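Alpha-1,3-glucanase (Paenibacillus glycanilyticus, PDB 6K0P) hydrolyses alpha-1,3-glucosidic linkages of alpha-1,3-glucan through its glycoside hydrolase family 87 catalytic domain. Local coordinates at residues 367-371 with 425-429; 416-420 with 468-474. The protein carries 1 engineered substitution. Residues are numbered along the deposited sequence.

Contact 1 (367-371 with 425-429); sequences GSYNV and LGFGD. With ACY (acetic acid), chain L.
How two loops can meet through one aromatic side chain and water is illustrated by 367-371 and 425-429. Neither has regular secondary structure, and the backbones stay apart (CA-CA 7.2 Å for Tyr369-Gly428, 7.4 Å for Ser368-Leu425). Tyr369 spans the gap. Its CA-CB bond points sideways, but chi1 of -58° (m) with chi2 of -87° carries the ring to the other loop. Leu425, m,t, sets CD1 4.3 Å from the ring centroid of Tyr369, a CH-pi contact over the face; at the ring edge Tyr369 CE1 lies 3.5 Å from Gly426 O, and it is 3.6 Å from Gly428 CA. A side chain on Gly428 would crowd this ring, while Gly426 (phi 80°, psi -146°) would press a CB against the preceding carbonyl. Phe427 turns away towards Ser417 and Ile474. Water 1 links Ser368 O (2.6 Å) to Leu425 N (2.9 Å); water 2 accepts from Tyr369 OH (2.7 Å) and donates to Leu425 O (2.8 Å) and Phe427 O (2.7 Å). Acetic acid, probably from the crystallisation liquor, accepts from Asp429 N at OXT (2.7 Å). This water-mediated packing joins loops two coils apart, across the Gly394-Ser395 turn, in a right-handed parallel beta-helix.

Contact 2 (416-420 with 468-474); sequences SSYSF and YGGDRAI. With GLC (alpha-D-glucopyranose), chain C; GLC (alpha-D-glucopyranose), chain B.
Where a strand of a parallel beta-helix gives way to its loop, side chains can take over the pairing; 416-420 beside 468-474 is a clear case. Ser416, still extended, forms a parallel bridge with Tyr468 (CA-CA 4.7 Å), and both side chains lie on the same face, Ser416 OG 3.6 Å from Tyr468 CD2. With chi1 t, Ser416 OG also accepts from Tyr418 N (3.1 Å), making an ST turn. Ser417 N continues the strand pairing to Tyr468 O (3.0 Å), after which the backbone turns (phi -105°, psi 24°). The p rotamer of Ser417 buries OG in the curl of 469-474, where it accepts from Gly470 N (2.8 Å) and donates to Arg472 O (2.7 Å); Ser417 O receives Arg472 N (3.2 Å). Tyr418 CA comes within 3.9 Å of Gly470 CA, a closeness that leaves no room for a side chain on Gly470. Tyr418, chi1 t, packs CB against Tyr468 CE2 (3.9 Å) and brings OH to 3.3 Å from O5 of the chain C glucose. Asp471, chi1 p, grips Ser419 through both carboxylate oxygens: Ser419 N to OD1 (2.7 Å) and Ser419 OG, also p, to OD2 (2.6 Å). Phe420, in left-handed backbone conformation (phi 55°, psi 23°), leaves 468-474 but sets CE2 3.6 Å from O2 of the same sugar. Tyr468 OH lies 3.8 Å from O4 of the chain B glucose. Tyr418, Phe420 and Tyr468 thus line the pocket of the bound disaccharide, a carbohydrate-binding cleft on the side of a parallel beta-helix.

In the fold
One long loop of a parallel beta-helix here packs both ways along the helix: against the next coil in contact 2 and, past one intervening coil, against an earlier loop in contact 1. Both 416-420 and 425-429 belong to this loop, between strands 409-416 and 432-435, so the segments alternate along the chain, with contact centres 12 Å apart. The contacts touch directly: Phe427 N probably hydrogen-bonds to Ala473 O (3.0 Å), Phe427 CE2 packs on Ser416 O (3.5 Å), and Gly426 CA on Arg472 CB (3.6 Å). Only contact 2 lines a sugar pocket, completed by Trp447, Gln460, Gln495 and Glu529; in contact 1, the Phe427 side chain remains about 13 Å from a bound glucose.

Contact 1 (367-371 with 425-429)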
loop_
_atom_site.group_PDB
_atom_site.type_symbol
_atom_site.label_atom_id
_atom_site.label_comp_id
_atom_site.label_asym_id
_atom_site.label_seq_id
_atom_site.Cartn_x
_atom_site.Cartn_y
_atom_site.Cartn_z
ATOM N N GLY A 367 -6.531 -18.539 21.642
ATOM C CA GLY A 367 -5.554 -17.494 21.397
ATOM C C GLY A 367 -6.037 -16.115 21.809
ATOM O O GLY A 367 -7.178 -15.742 21.541
ATOM N N SER A 368 -5.153 -15.356 22.458
ATOM C CA SER A 368 -5.505 -14.054 23.015
ATOM C C SER A 368 -5.239 -12.915 22.032
ATOM O O SER A 368 -6.160 -12.183 21.652
ATOM C CB SER A 368 -4.732 -13.824 24.315
ATOM O OG SER A 368 -5.477 -14.242 25.444
ATOM N N TYR A 369 -3.982 -12.753 21.620
ATOM C CA TYR A 369 -3.556 -11.624 20.807
ATOM C C TYR A 369 -2.702 -12.106 19.646
ATOM O O TYR A 369 -2.050 -13.154 19.724
ATOM C CB TYR A 369 -2.668 -10.679 21.628
ATOM C CG TYR A 369 -3.303 -10.124 22.879
ATOM C CD1 TYR A 369 -4.068 -8.966 22.834
ATOM C CD2 TYR A 369 -3.100 -10.730 24.114
ATOM C CE1 TYR A 369 -4.645 -8.439 23.973
ATOM C CE2 TYR A 369 -3.673 -10.211 25.263
ATOM C CZ TYR A 369 -4.444 -9.065 25.184
ATOM O OH TYR A 369 -5.027 -8.540 26.317
ATOM N N ASN A 370 -2.694 -11.318 18.571
ATOM C CA ASN A 370 -1.610 -11.415 17.602
ATOM C C ASN A 370 -0.356 -10.858 18.260
ATOM O O ASN A 370 -0.361 -9.718 18.732
ATOM C CB ASN A 370 -1.924 -10.562 16.371
ATOM C CG ASN A 370 -3.173 -11.000 15.648
ATOM O OD1 ASN A 370 -4.047 -11.643 16.221
ATOM N ND2 ASN A 370 -3.277 -10.621 14.381
ATOM N N VAL A 371 0.721 -11.644 18.289
ATOM C CA VAL A 371 1.923 -11.266 19.027
ATOM C C VAL A 371 3.181 -11.547 18.220
ATOM O O VAL A 371 3.217 -12.446 17.370
ATOM C CB VAL A 371 2.031 -11.954 20.417
ATOM C CG1 VAL A 371 0.782 -11.715 21.260
ATOM C CG2 VAL A 371 2.325 -13.451 20.276
ATOM N N LEU A 425 -9.633 -8.309 22.504
ATOM C CA LEU A 425 -9.282 -7.683 23.769
ATOM C C LEU A 425 -8.582 -6.343 23.587
ATOM O O LEU A 425 -8.211 -5.713 24.580
ATOM C CB LEU A 425 -8.382 -8.621 24.579
ATOM C CG LEU A 425 -8.888 -10.065 24.665
ATOM C CD1 LEU A 425 -7.776 -11.010 25.104
ATOM C CD2 LEU A 425 -10.066 -10.143 25.617
ATOM N N GLY A 426 -8.391 -5.888 22.353
ATOM C CA GLY A 426 -7.664 -4.646 22.146
ATOM C C GLY A 426 -6.160 -4.856 22.237
ATOM O O GLY A 426 -5.630 -5.892 21.838
ATOM N N PHE A 427 -5.466 -3.844 22.758
ATOM C CA PHE A 427 -4.027 -3.948 22.939
ATOM C C PHE A 427 -3.712 -4.673 24.242
ATOM O O PHE A 427 -4.462 -4.592 25.218
ATOM C CB PHE A 427 -3.368 -2.562 22.924
ATOM C CG PHE A 427 -3.367 -1.933 21.562
ATOM C CD1 PHE A 427 -2.393 -2.270 20.645
ATOM C CD2 PHE A 427 -4.378 -1.062 21.178
ATOM C CE1 PHE A 427 -2.394 -1.715 19.367
ATOM C CE2 PHE A 427 -4.390 -0.502 19.900
ATOM C CZ PHE A 427 -3.398 -0.837 18.988
ATOM N N GLY A 428 -2.590 -5.383 24.245
ATOM C CA GLY A 428 -2.168 -6.185 25.375
ATOM C C GLY A 428 -1.141 -5.490 26.246
ATOM O O GLY A 428 -1.022 -4.261 26.260
ATOM N N ASP A 429 -0.376 -6.301 26.978
ATOM C CA ASP A 429 0.501 -5.796 28.032
ATOM C C ASP A 429 1.932 -5.540 27.580
ATOM O O ASP A 429 2.743 -5.068 28.391
ATOM C CB ASP A 429 0.488 -6.749 29.230
ATOM C CG ASP A 429 -0.791 -6.639 30.032
ATOM O OD1 ASP A 429 -1.642 -5.784 29.698
ATOM O OD2 ASP A 429 -0.945 -7.412 30.999
HETATM C C ACY L . 0.197 -9.902 26.734
HETATM O O ACY L . 1.210 -9.817 25.948
HETATM O OXT ACY L . -0.598 -9.001 26.974
HETATM C CH3 ACY L . 0.062 -11.292 27.389
HETATM O O HOH W 1 -7.838 -10.260 21.335
HETATM O O HOH W 2 -6.245 -6.112 26.533
#

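Contact 2 (416-420 with 468-474)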
loop_
_atom_site.group_PDB
_atom_site.type_symbol
_atom_site.label_atom_id
_atom_site.label_comp_id
_atom_site.label_asym_id
_atom_site.label_seq_id
_atom_site.Cartn_x
_atom_site.Cartn_y
_atom_site.Cartn_z
ATOM N N SER A 416 -5.486 1.595 16.562
ATOM C CA SER A 416 -6.897 1.612 16.943
ATOM C C SER A 416 -7.261 0.435 17.831
ATOM O O SER A 416 -6.915 -0.709 17.523
ATOM C CB SER A 416 -7.788 1.564 15.694
ATOM O OG SER A 416 -9.146 1.358 16.059
ATOM N N SER A 417 -8.000 0.715 18.905
ATOM C CA SER A 417 -8.555 -0.342 19.738
ATOM C C SER A 417 -10.055 -0.539 19.516
ATOM O O SER A 417 -10.746 -1.060 20.400
ATOM C CB SER A 417 -8.208 -0.117 21.213
ATOM O OG SER A 417 -8.962 0.945 21.788
ATOM N N TYR A 418 -10.569 -0.156 18.350
ATOM C CA TYR A 418 -11.969 -0.422 18.034
ATOM C C TYR A 418 -12.145 -1.876 17.600
ATOM O O TYR A 418 -11.333 -2.416 16.845
ATOM C CB TYR A 418 -12.472 0.535 16.952
ATOM C CG TYR A 418 -13.946 0.361 16.670
ATOM C CD1 TYR A 418 -14.881 0.468 17.691
ATOM C CD2 TYR A 418 -14.392 0.058 15.397
ATOM C CE1 TYR A 418 -16.231 0.284 17.443
ATOM C CE2 TYR A 418 -15.735 -0.114 15.137
ATOM C CZ TYR A 418 -16.647 -0.008 16.162
ATOM O OH TYR A 418 -17.986 -0.192 15.897
ATOM N N SER A 419 -13.208 -2.517 18.096
ATOM C CA SER A 419 -13.416 -3.944 17.857
ATOM C C SER A 419 -14.027 -4.263 16.500
ATOM O O SER A 419 -13.897 -5.405 16.039
ATOM C CB SER A 419 -14.311 -4.529 18.957
ATOM O OG SER A 419 -15.662 -4.127 18.789
ATOM N N PHE A 420 -14.682 -3.301 15.858
ATOM C CA PHE A 420 -15.436 -3.531 14.626
ATOM C C PHE A 420 -16.490 -4.628 14.778
ATOM O O PHE A 420 -16.912 -5.239 13.785
ATOM C CB PHE A 420 -14.523 -3.795 13.422
ATOM C CG PHE A 420 -13.610 -2.641 13.090
ATOM C CD1 PHE A 420 -12.407 -2.476 13.758
ATOM C CD2 PHE A 420 -13.960 -1.725 12.112
ATOM C CE1 PHE A 420 -11.570 -1.414 13.458
ATOM C CE2 PHE A 420 -13.129 -0.665 11.805
ATOM C CZ PHE A 420 -11.932 -0.509 12.482
ATOM N N TYR A 468 -6.501 5.952 18.298
ATOM C CA TYR A 468 -7.942 5.895 18.531
ATOM C C TYR A 468 -8.235 4.843 19.589
ATOM O O TYR A 468 -8.089 3.641 19.335
ATOM C CB TYR A 468 -8.677 5.542 17.237
ATOM C CG TYR A 468 -10.191 5.500 17.325
ATOM C CD1 TYR A 468 -10.905 6.518 17.938
ATOM C CD2 TYR A 468 -10.905 4.457 16.744
ATOM C CE1 TYR A 468 -12.300 6.495 17.992
ATOM C CE2 TYR A 468 -12.291 4.422 16.785
ATOM C CZ TYR A 468 -12.984 5.446 17.418
ATOM O OH TYR A 468 -14.363 5.424 17.472
ATOM N N GLY A 469 -8.663 5.296 20.765
ATOM C CA GLY A 469 -9.188 4.389 21.766
ATOM C C GLY A 469 -10.626 4.093 21.415
ATOM O O GLY A 469 -11.446 5.009 21.372
ATOM N N GLY A 470 -10.929 2.831 21.122
ATOM C CA GLY A 470 -12.271 2.449 20.727
ATOM C C GLY A 470 -13.049 1.862 21.885
ATOM O O GLY A 470 -13.201 2.504 22.933
ATOM N N ASP A 471 -13.538 0.637 21.719
ATOM C CA ASP A 471 -14.294 -0.033 22.766
ATOM C C ASP A 471 -13.465 -1.034 23.553
ATOM O O ASP A 471 -13.987 -1.659 24.480
ATOM C CB ASP A 471 -15.551 -0.699 22.186
ATOM C CG ASP A 471 -15.252 -1.606 20.997
ATOM O OD1 ASP A 471 -14.116 -1.597 20.472
ATOM O OD2 ASP A 471 -16.177 -2.328 20.575
ATOM N N ARG A 472 -12.183 -1.183 23.227
ATOM C CA ARG A 472 -11.302 -2.120 23.905
ATOM C C ARG A 472 -10.057 -1.389 24.402
ATOM O O ARG A 472 -9.819 -0.222 24.078
ATOM C CB ARG A 472 -10.921 -3.281 22.977
ATOM C CG ARG A 472 -12.111 -4.074 22.432
ATOM C CD ARG A 472 -12.862 -4.812 23.536
ATOM N NE ARG A 472 -13.967 -5.592 22.983
ATOM C CZ ARG A 472 -15.233 -5.191 22.987
ATOM N NH1 ARG A 472 -15.562 -4.023 23.526
ATOM N NH2 ARG A 472 -16.178 -5.956 22.457
ATOM N N ALA A 473 -9.255 -2.104 25.194
ATOM C CA ALA A 473 -8.105 -1.504 25.860
ATOM C C ALA A 473 -7.157 -0.862 24.856
ATOM O O ALA A 473 -6.831 -1.440 23.815
ATOM C CB ALA A 473 -7.354 -2.571 26.657
ATOM N N ILE A 474 -6.694 0.337 25.197
ATOM C CA ILE A 474 -5.738 1.094 24.398
ATOM C C ILE A 474 -4.554 1.415 25.303
ATOM O O ILE A 474 -4.652 2.271 26.200
ATOM C CB ILE A 474 -6.377 2.345 23.763
ATOM C CG1 ILE A 474 -5.314 3.287 23.198
ATOM C CG2 ILE A 474 -7.302 3.078 24.749
ATOM C CD1 ILE A 474 -4.670 2.784 21.918
HETATM C C1 GLC C . -17.050 2.446 12.817
HETATM C C2 GLC C . -16.790 1.365 11.771
HETATM C C3 GLC C . -18.019 1.174 10.895
HETATM C C4 GLC C . -19.252 0.944 11.759
HETATM C C5 GLC C . -19.391 2.018 12.836
HETATM C C6 GLC C . -20.524 1.672 13.797
HETATM O O2 GLC C . -15.671 1.705 10.981
HETATM O O3 GLC C . -17.813 0.072 10.037
HETATM O O4 GLC C . -20.407 0.939 10.946
HETATM O O5 GLC C . -18.199 2.134 13.583
HETATM O O6 GLC C . -20.596 2.649 14.812
HETATM C C1 GLC B . -17.922 7.158 12.883
HETATM C C2 GLC B . -17.992 5.770 12.323
HETATM C C3 GLC B . -17.122 4.781 13.054
HETATM C C4 GLC B . -15.737 5.362 13.156
HETATM C C5 GLC B . -15.850 6.660 13.924
HETATM C C6 GLC B . -14.501 7.312 14.036
HETATM O O1 GLC B . -18.589 7.149 13.997
HETATM O O2 GLC B . -19.333 5.315 12.282
HETATM O O3 GLC B . -16.946 3.726 12.142
HETATM O O4 GLC B . -14.846 4.477 13.831
HETATM O O5 GLC B . -16.645 7.559 13.216
HETATM O O6 GLC B . -14.533 8.595 14.593
#